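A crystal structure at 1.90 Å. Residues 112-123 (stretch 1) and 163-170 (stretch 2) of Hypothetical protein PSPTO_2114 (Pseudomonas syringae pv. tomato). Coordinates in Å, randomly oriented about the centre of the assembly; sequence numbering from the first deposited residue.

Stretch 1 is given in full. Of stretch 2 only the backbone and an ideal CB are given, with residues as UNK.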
# COMPACT_ATOMS: atom_id res chain seq x y z
N SER B 112 1.06 7.84 15.23
CA SER B 112 0.40 9.17 15.22
C SER B 112 -0.59 9.25 16.40
O SER B 112 -1.05 8.23 16.90
CB SER B 112 -0.36 9.37 13.89
OG SER B 112 -0.97 10.65 13.81
N GLY B 113 -0.92 10.47 16.82
CA GLY B 113 -2.13 10.68 17.64
C GLY B 113 -3.30 11.32 16.92
O GLY B 113 -4.32 11.63 17.55
N ASP B 114 -3.19 11.49 15.60
CA ASP B 114 -4.20 12.22 14.83
C ASP B 114 -5.12 11.23 14.12
O ASP B 114 -4.66 10.42 13.31
CB ASP B 114 -3.55 13.14 13.78
CG ASP B 114 -4.56 13.99 13.02
OD1 ASP B 114 -5.60 13.46 12.61
OD2 ASP B 114 -4.32 15.17 12.79
N PRO B 115 -6.43 11.27 14.43
CA PRO B 115 -7.35 10.25 13.89
C PRO B 115 -7.38 10.21 12.38
O PRO B 115 -7.60 9.13 11.81
CB PRO B 115 -8.72 10.68 14.43
CG PRO B 115 -8.42 11.48 15.61
CD PRO B 115 -7.15 12.22 15.31
N ARG B 116 -7.17 11.36 11.75
CA ARG B 116 -7.20 11.46 10.28
C ARG B 116 -5.98 10.84 9.62
O ARG B 116 -6.09 10.13 8.61
CB ARG B 116 -7.38 12.91 9.84
CG ARG B 116 -8.80 13.44 10.09
CD ARG B 116 -8.92 14.93 9.74
NE ARG B 116 -8.55 15.18 8.34
CZ ARG B 116 -7.46 15.86 7.98
NH1 ARG B 116 -6.69 16.35 8.93
NH2 ARG B 116 -7.14 16.05 6.71
N LEU B 117 -4.81 11.10 10.19
CA LEU B 117 -3.61 10.45 9.71
C LEU B 117 -3.60 8.96 10.04
O LEU B 117 -3.21 8.14 9.19
CB LEU B 117 -2.36 11.18 10.22
CG LEU B 117 -1.01 10.49 9.94
CD1 LEU B 117 -0.74 10.28 8.42
CD2 LEU B 117 0.11 11.31 10.61
N LEU B 118 -3.99 8.58 11.25
CA LEU B 118 -4.16 7.16 11.57
C LEU B 118 -5.10 6.45 10.60
O LEU B 118 -4.82 5.33 10.18
CB LEU B 118 -4.63 6.97 13.02
CG LEU B 118 -3.55 7.38 14.03
CD1 LEU B 118 -4.20 7.61 15.39
CD2 LEU B 118 -2.44 6.30 14.08
N GLN B 119 -6.21 7.10 10.27
CA GLN B 119 -7.12 6.56 9.25
C GLN B 119 -6.44 6.36 7.89
O GLN B 119 -6.69 5.37 7.20
CB GLN B 119 -8.36 7.46 9.11
CG GLN B 119 -9.50 6.82 8.25
CD GLN B 119 -10.06 5.56 8.88
OE1 GLN B 119 -10.69 5.61 9.92
NE2 GLN B 119 -9.82 4.42 8.25
N SER B 120 -5.60 7.32 7.49
CA SER B 120 -4.80 7.16 6.27
C SER B 120 -3.94 5.89 6.37
O SER B 120 -3.87 5.11 5.43
CB SER B 120 -3.93 8.41 6.02
OG SER B 120 -2.99 8.19 4.98
N GLY B 121 -3.30 5.68 7.52
CA GLY B 121 -2.43 4.51 7.70
C GLY B 121 -3.21 3.21 7.64
O GLY B 121 -2.75 2.23 7.02
N LEU B 122 -4.38 3.18 8.29
CA LEU B 122 -5.24 2.00 8.24
C LEU B 122 -5.69 1.75 6.80
O LEU B 122 -5.66 0.63 6.31
CB LEU B 122 -6.49 2.18 9.15
CG LEU B 122 -6.21 2.23 10.66
CD1 LEU B 122 -7.48 2.57 11.47
CD2 LEU B 122 -5.63 0.88 11.15
N ASN B 123 -6.11 2.81 6.12
CA ASN B 123 -6.52 2.70 4.70
C ASN B 123 -5.39 2.23 3.80
O ASN B 123 -5.62 1.50 2.80
CB ASN B 123 -7.06 4.04 4.20
CG ASN B 123 -8.45 4.37 4.79
OD1 ASN B 123 -9.11 3.49 5.32
ND2 ASN B 123 -8.86 5.65 4.71
N UNK B 163 -11.11 6.24 21.68
CA UNK B 163 -11.33 6.77 20.34
C UNK B 163 -10.36 6.19 19.32
O UNK B 163 -10.75 5.81 18.22
CB UNK B 163 -11.21 8.30 20.36
N UNK B 164 -9.09 6.09 19.69
CA UNK B 164 -8.12 5.53 18.75
C UNK B 164 -8.38 4.04 18.52
O UNK B 164 -8.35 3.60 17.39
CB UNK B 164 -6.70 5.74 19.26
N UNK B 165 -8.71 3.28 19.56
CA UNK B 165 -9.05 1.86 19.34
C UNK B 165 -10.32 1.71 18.49
O UNK B 165 -10.42 0.80 17.66
CB UNK B 165 -9.24 1.15 20.68
N UNK B 166 -11.28 2.63 18.69
CA UNK B 166 -12.51 2.62 17.91
C UNK B 166 -12.27 2.79 16.42
O UNK B 166 -12.98 2.21 15.60
CB UNK B 166 -13.45 3.72 18.40
N UNK B 167 -11.27 3.60 16.07
CA UNK B 167 -10.84 3.78 14.66
C UNK B 167 -10.36 2.48 14.03
O UNK B 167 -10.46 2.30 12.83
CB UNK B 167 -9.72 4.82 14.58
N UNK B 168 -9.81 1.60 14.87
CA UNK B 168 -9.23 0.34 14.43
C UNK B 168 -7.72 0.30 14.63
O UNK B 168 -7.05 -0.57 14.11
CB UNK B 168 -9.56 0.10 12.96
N UNK B 169 -7.18 1.27 15.36
CA UNK B 169 -5.73 1.31 15.64
C UNK B 169 -5.30 0.05 16.40
O UNK B 169 -6.06 -0.47 17.22
CB UNK B 169 -5.37 2.56 16.45
N UNK B 170 -4.08 -0.43 16.13
CA UNK B 170 -3.62 -1.73 16.59
C UNK B 170 -3.10 -1.76 18.04
O UNK B 170 -3.26 -2.78 18.75
CB UNK B 170 -2.51 -2.22 15.65

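The helix of stretch 1 runs from Pro-115 to Asn-123, and the helical part of stretch 2 lies alongside it at 27°, the axes approaching to 10.6 Å. Pro-115, Leu-118 and Leu-122 offer an almost wholly apolar surface, interrupted by the amide of Gln-119.

At position 163 the CA-to-CB bond points toward stretch 1, but no atom of it lies within 5.5 Å of the ideal CB, so most side chains would do, including long or charged ones. The residue is Lys-163, whose extended chain leads its end away.

Position 164 points sideways, with its ideal CB 5.0 Å from Leu-118 CD1. A medium-sized aliphatic side chain could bend into the space beside Leu-118 and Pro-115; leucine, isoleucine or methionine would suit. It is Leu-164, in the m, t rotamer, which brings CD2 to 3.5 Å from Leu-118 CD1 and 4.5 Å from Pro-115 CG.

Positions 165 and 166 are out of reach of stretch 1, so almost any helix-compatible side chain, polar or large, would do. They are Tyr-165, whose OH hydrogen-bonds just outside the stretch, and Ser-166; neither contacts stretch 1.

Position 167 points toward the groove between Pro-115, Leu-118, Gln-119 and Leu-122. Its ideal CB is 4.4 Å from Leu-122 CD1 and 4.8 Å from Gln-119 OE1, leaving room for a branched aliphatic chain or methionine. Leu-167 fills it as a knob in a hole: CD1 lies 3.9 Å from Pro-115 CB and 4.1 Å from Leu-118 CB. A water donates to both Gln-119 OE1 and Leu-167 O, at 2.7 Å each, bridging the stretches where no direct hydrogen bond forms.

At position 168 phi is 112°, and an ideal CB would be jammed against the preceding carbonyl oxygen; it would also lie only 3.6 Å from Leu-122 CD1. Glycine is strongly indicated. Gly-168 forms the Schellman turn that ends the helix, and Leu-122 CD2 lies 3.6 Å from Gly-168 O.

Position 169 has left helical angles and points sideways, its ideal CB 5.3 Å from Leu-118 CD1 and 5.4 Å from Leu-122 CD1. Such a gap suits a small or medium apolar residue, such as valine, isoleucine or leucine. Val-169, with chi1 in t, places CG2 4.1 Å from Leu-118 CD1.

Position 170 also points sideways, with nothing of stretch 1 near its CB, so only a longer side chain could reach Leu-122; an aromatic, leucine or methionine are all plausible. His-170 turns its ring back, CE1 lying 3.7 Å from Leu-122 CD2 in an oblique contact, while both ring nitrogens are hydrogen-bonded elsewhere in the structure.

Stretch 2, residues 163-170: KLYSLGVH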
# COMPACT_ATOMS: atom_id res chain seq x y z
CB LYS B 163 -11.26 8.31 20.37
CG LYS B 163 -12.53 8.90 21.06
CD LYS B 163 -12.38 10.40 21.28
CE LYS B 163 -13.50 10.96 22.17
NZ LYS B 163 -13.26 12.42 22.35
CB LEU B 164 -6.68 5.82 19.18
CG LEU B 164 -6.30 7.32 19.19
CD1 LEU B 164 -4.86 7.54 19.55
CD2 LEU B 164 -6.64 8.01 17.84
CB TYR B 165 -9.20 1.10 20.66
CG TYR B 165 -7.88 0.68 21.25
CD1 TYR B 165 -6.95 -0.04 20.48
CD2 TYR B 165 -7.57 0.96 22.59
CE1 TYR B 165 -5.76 -0.43 21.00
CE2 TYR B 165 -6.35 0.57 23.13
CZ TYR B 165 -5.46 -0.15 22.33
OH TYR B 165 -4.26 -0.58 22.84
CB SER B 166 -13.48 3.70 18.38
OG SER B 166 -13.99 3.33 19.66
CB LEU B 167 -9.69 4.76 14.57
CG LEU B 167 -9.87 6.24 14.61
CD1 LEU B 167 -8.48 6.81 14.42
CD2 LEU B 167 -10.83 6.72 13.47
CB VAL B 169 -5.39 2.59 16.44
CG1 VAL B 169 -3.96 2.57 17.01
CG2 VAL B 169 -5.63 3.82 15.59
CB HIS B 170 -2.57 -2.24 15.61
CG HIS B 170 -3.12 -2.48 14.24
ND1 HIS B 170 -2.98 -1.58 13.21
CD2 HIS B 170 -3.89 -3.49 13.76
CE1 HIS B 170 -3.60 -2.05 12.13
NE2 HIS B 170 -4.16 -3.21 12.44
O HOH W 1 -12.11 3.62 11.14
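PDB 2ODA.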